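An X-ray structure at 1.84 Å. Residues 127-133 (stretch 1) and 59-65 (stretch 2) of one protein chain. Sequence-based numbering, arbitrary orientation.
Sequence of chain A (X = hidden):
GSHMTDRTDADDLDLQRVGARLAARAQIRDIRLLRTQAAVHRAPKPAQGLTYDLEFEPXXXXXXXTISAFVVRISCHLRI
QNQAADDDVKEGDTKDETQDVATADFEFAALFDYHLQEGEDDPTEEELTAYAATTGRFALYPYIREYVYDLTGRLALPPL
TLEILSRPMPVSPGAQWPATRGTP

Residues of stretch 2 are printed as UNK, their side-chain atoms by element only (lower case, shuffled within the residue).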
ATOM      1  N   GLU A 127      11.377 -22.648  22.248  1.00 38.43           N
ATOM      2  CA  GLU A 127      12.157 -22.298  21.090  1.00 37.84           C
ATOM      3  C   GLU A 127      11.287 -21.468  20.064  1.00 35.50           C
ATOM      4  O   GLU A 127      11.698 -20.437  19.593  1.00 31.70           O
ATOM      5  CB  GLU A 127      12.745 -23.554  20.441  1.00 42.40           C
ATOM      6  CG  GLU A 127      13.786 -24.317  21.268  1.00 50.90           C
ATOM      7  CD  GLU A 127      14.547 -25.399  20.472  1.00 52.53           C
ATOM      8  OE1 GLU A 127      13.940 -26.212  19.757  1.00 56.85           O
ATOM      9  OE2 GLU A 127      15.786 -25.459  20.550  1.00 63.51           O
ATOM     10  N   LEU A 128      10.084 -21.956  19.783  1.00 35.02           N
ATOM     11  CA  LEU A 128       9.133 -21.308  18.924  1.00 34.03           C
ATOM     12  C   LEU A 128       8.779 -19.919  19.444  1.00 35.43           C
ATOM     13  O   LEU A 128       8.800 -18.944  18.669  1.00 31.27           O
ATOM     14  CB  LEU A 128       7.902 -22.189  18.792  1.00 33.50           C
ATOM     15  CG  LEU A 128       8.227 -23.432  17.964  1.00 31.36           C
ATOM     16  CD1 LEU A 128       7.293 -24.618  18.304  1.00 28.92           C
ATOM     17  CD2 LEU A 128       8.137 -23.072  16.504  1.00 31.85           C
ATOM     18  N   THR A 129       8.467 -19.827  20.746  1.00 36.25           N
ATOM     19  CA  THR A 129       8.121 -18.547  21.431  1.00 37.47           C
ATOM     20  C   THR A 129       9.279 -17.553  21.355  1.00 35.13           C
ATOM     21  O   THR A 129       9.087 -16.444  20.954  1.00 33.37           O
ATOM     22  CB  THR A 129       7.654 -18.795  22.880  1.00 39.63           C
ATOM     23  OG1 THR A 129       6.393 -19.468  22.820  1.00 42.01           O
ATOM     24  CG2 THR A 129       7.438 -17.521  23.638  1.00 45.88           C
ATOM     25  N   ALA A 130      10.505 -17.982  21.602  1.00 36.28           N
ATOM     26  CA  ALA A 130      11.630 -17.041  21.575  1.00 39.32           C
ATOM     27  C   ALA A 130      11.853 -16.504  20.136  1.00 39.91           C
ATOM     28  O   ALA A 130      12.194 -15.314  19.924  1.00 38.09           O
ATOM     29  CB  ALA A 130      12.893 -17.722  22.066  1.00 36.14           C
ATOM     30  N   TYR A 131      11.707 -17.418  19.169  1.00 38.41           N
ATOM     31  CA  TYR A 131      11.970 -17.091  17.763  1.00 34.57           C
ATOM     32  C   TYR A 131      10.949 -16.103  17.286  1.00 31.71           C
ATOM     33  O   TYR A 131      11.326 -15.201  16.595  1.00 30.74           O
ATOM     34  CB  TYR A 131      11.962 -18.320  16.860  1.00 35.13           C
ATOM     35  CG  TYR A 131      12.296 -18.054  15.377  1.00 33.95           C
ATOM     36  CD1 TYR A 131      13.614 -17.900  14.943  1.00 34.56           C
ATOM     37  CD2 TYR A 131      11.287 -17.914  14.440  1.00 34.60           C
ATOM     38  CE1 TYR A 131      13.922 -17.691  13.603  1.00 35.64           C
ATOM     39  CE2 TYR A 131      11.562 -17.679  13.098  1.00 35.37           C
ATOM     40  CZ  TYR A 131      12.876 -17.584  12.669  1.00 32.91           C
ATOM     41  OH  TYR A 131      13.136 -17.360  11.340  1.00 28.30           O
ATOM     42  N   ALA A 132       9.678 -16.297  17.692  1.00 30.95           N
ATOM     43  CA  ALA A 132       8.534 -15.438  17.377  1.00 31.88           C
ATOM     44  C   ALA A 132       8.721 -14.068  17.962  1.00 36.64           C
ATOM     45  O   ALA A 132       8.426 -13.044  17.314  1.00 28.67           O
ATOM     46  CB  ALA A 132       7.201 -16.007  17.881  1.00 26.53           C
ATOM     47  N   ALA A 133       9.219 -14.062  19.194  1.00 34.39           N
ATOM     48  CA  ALA A 133       9.467 -12.811  19.918  1.00 35.13           C
ATOM     49  C   ALA A 133      10.591 -11.982  19.351  1.00 32.36           C
ATOM     50  O   ALA A 133      10.720 -10.801  19.663  1.00 36.47           O
ATOM     51  CB  ALA A 133       9.745 -13.119  21.405  1.00 34.38           C
ATOM     52  N   UNK A  59       1.880 -14.258  18.997  1.00 25.05           N
ATOM     53  CA  UNK A  59       1.425 -15.589  19.241  1.00 25.98           C
ATOM     54  C   UNK A  59       2.119 -16.442  18.209  1.00 27.82           C
ATOM     55  O   UNK A  59       2.608 -15.928  17.190  1.00 21.60           O
ATOM     56  c   UNK A  59      -0.086 -15.637  19.163  1.00 22.36           C
ATOM     57  N   UNK A  60       2.281 -17.723  18.486  1.00 26.93           N
ATOM     58  CA  UNK A  60       2.876 -18.625  17.468  1.00 29.99           C
ATOM     59  C   UNK A  60       1.919 -19.861  17.351  1.00 32.61           C
ATOM     60  O   UNK A  60       1.298 -20.272  18.319  1.00 28.30           O
ATOM     61  c   UNK A  60       4.578 -19.619  19.068  1.00 35.00           C
ATOM     62  c   UNK A  60       4.363 -18.918  17.743  1.00 30.75           C
ATOM     63  c   UNK A  60       5.008 -19.753  16.623  1.00 32.92           C
ATOM     64  N   UNK A  61       1.718 -20.353  16.146  1.00 27.69           N
ATOM     65  CA  UNK A  61       0.900 -21.582  15.943  1.00 30.84           C
ATOM     66  C   UNK A  61       1.825 -22.566  15.310  1.00 25.10           C
ATOM     67  O   UNK A  61       2.466 -22.287  14.248  1.00 20.07           O
ATOM     68  c   UNK A  61      -0.312 -21.375  15.008  1.00 33.24           C
ATOM     69  o   UNK A  61      -1.526 -19.392  14.543  1.00 41.49           O
ATOM     70  c   UNK A  61      -1.214 -20.258  15.419  1.00 39.85           C
ATOM     71  o   UNK A  61      -1.636 -20.239  16.595  1.00 36.66           O
ATOM     72  N   UNK A  62       1.956 -23.723  15.954  1.00 24.27           N
ATOM     73  CA  UNK A  62       2.827 -24.758  15.499  1.00 26.01           C
ATOM     74  C   UNK A  62       2.301 -26.118  15.874  1.00 30.89           C
ATOM     75  O   UNK A  62       1.445 -26.242  16.719  1.00 37.94           O
ATOM     76  c   UNK A  62       4.198 -24.528  16.088  1.00 27.98           C
ATOM     77  N   UNK A  63       2.755 -27.139  15.201  1.00 29.63           N
ATOM     78  CA  UNK A  63       2.432 -28.511  15.641  1.00 35.93           C
ATOM     79  C   UNK A  63       3.556 -29.323  15.089  1.00 33.55           C
ATOM     80  O   UNK A  63       3.402 -29.923  14.063  1.00 30.23           O
ATOM     81  c   UNK A  63       0.751 -30.490  15.449  1.00 44.81           C
ATOM     82  c   UNK A  63       1.115 -28.989  15.045  1.00 36.54           C
ATOM     83  o   UNK A  63      -0.294 -30.877  14.902  1.00 45.15           O
ATOM     84  o   UNK A  63       1.459 -31.256  16.232  1.00 44.86           O
ATOM     85  N   UNK A  64       4.715 -29.228  15.736  1.00 38.66           N
ATOM     86  CA  UNK A  64       5.962 -29.668  15.122  1.00 45.03           C
ATOM     87  C   UNK A  64       6.113 -31.167  14.895  1.00 48.42           C
ATOM     88  O   UNK A  64       6.944 -31.572  14.074  1.00 52.68           O
ATOM     89  c   UNK A  64       6.376 -28.508  17.224  1.00 43.99           C
ATOM     90  c   UNK A  64       4.910 -28.457  16.968  1.00 39.80           C
ATOM     91  c   UNK A  64       7.060 -29.124  16.058  1.00 43.38           C
ATOM     92  N   UNK A  65       5.310 -31.993  15.556  1.00 53.21           N
ATOM     93  CA  UNK A  65       5.358 -33.425  15.290  1.00 52.72           C
ATOM     94  C   UNK A  65       4.677 -33.802  13.960  1.00 50.38           C
ATOM     95  O   UNK A  65       4.972 -34.840  13.397  1.00 50.17           O
ATOM     96  c   UNK A  65       4.773 -34.201  16.458  1.00 51.92           C
TER

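Position 59 has one side-chain atom, a carbon on CA. Its CA-to-CB bond points away from the helix, and its CB stays 7.4 Å from CB of Ala132, the nearest atom of stretch 1. A lone methyl means alanine, so this is Ala59.

Position 60 has three side-chain carbons. One is bonded to CA and carries the other two, so the branch is at CB. The bond from CA points toward the helix. CB lies 4.1 Å from CB of Ala132, and one of the branch carbons lies 4.2 Å from CB of Leu128. A CB carrying two carbons and nothing more is valine. Val60 has chi1 in the p well, at 62°. Its CG1 is the atom near Leu128, and the same CG1 is 4.2 Å from OG1 of Thr129.

Position 61 has two carbons in line, the second carrying two oxygens. This is a short carboxylate. Its CA-to-CB bond points away from the helix, and it touches nothing on stretch 1. Two carbons before the oxygens make it aspartate, Asp61. Both carboxylate oxygens are hydrogen-bonded elsewhere in the structure.

Position 62 again has a single carbon, now directed toward the helix. Its CB sits 3.8 Å from CD1 of Leu128. The residue is alanine, Ala62.

Position 63 repeats the pattern of two carbons and two oxygens. Its CA-to-CB bond points away, and its CB is 8.2 Å from CD1 of Leu128. It is Asp63, with chi1 in the t well.

Position 64 has three carbons that close a ring onto the backbone N. Only proline does this. The CA-to-CB bond of Pro64 points toward the helix, and its CG is 4.1 Å from CD1 of Leu128.

Position 65 has one carbon, out of reach of stretch 1. It is Ala65.

The contact is apolar packing of a helix on a strand and the residues that follow it. No hydrogen bond crosses between the stretches. The axes approach to 8.2 Å and their directions differ by 133°. Alternation along stretch 2 turns the CA-to-CB bonds of 60, 62 and 64 toward the helix and those of 59, 61 and 63 away. On the helix, Leu128 and Ala132 are about one turn apart, so both face the strand; N of Ala132 is hydrogen-bonded to O of Leu128 at 3.0 Å. Leu128 reaches all three inward residues. At Ala132 the CA atoms come nearest: its CA is 6.5 Å from CA of Val60. Together the stretches bury 223 Å².

Stretch 2 (59-65) AVDADPA
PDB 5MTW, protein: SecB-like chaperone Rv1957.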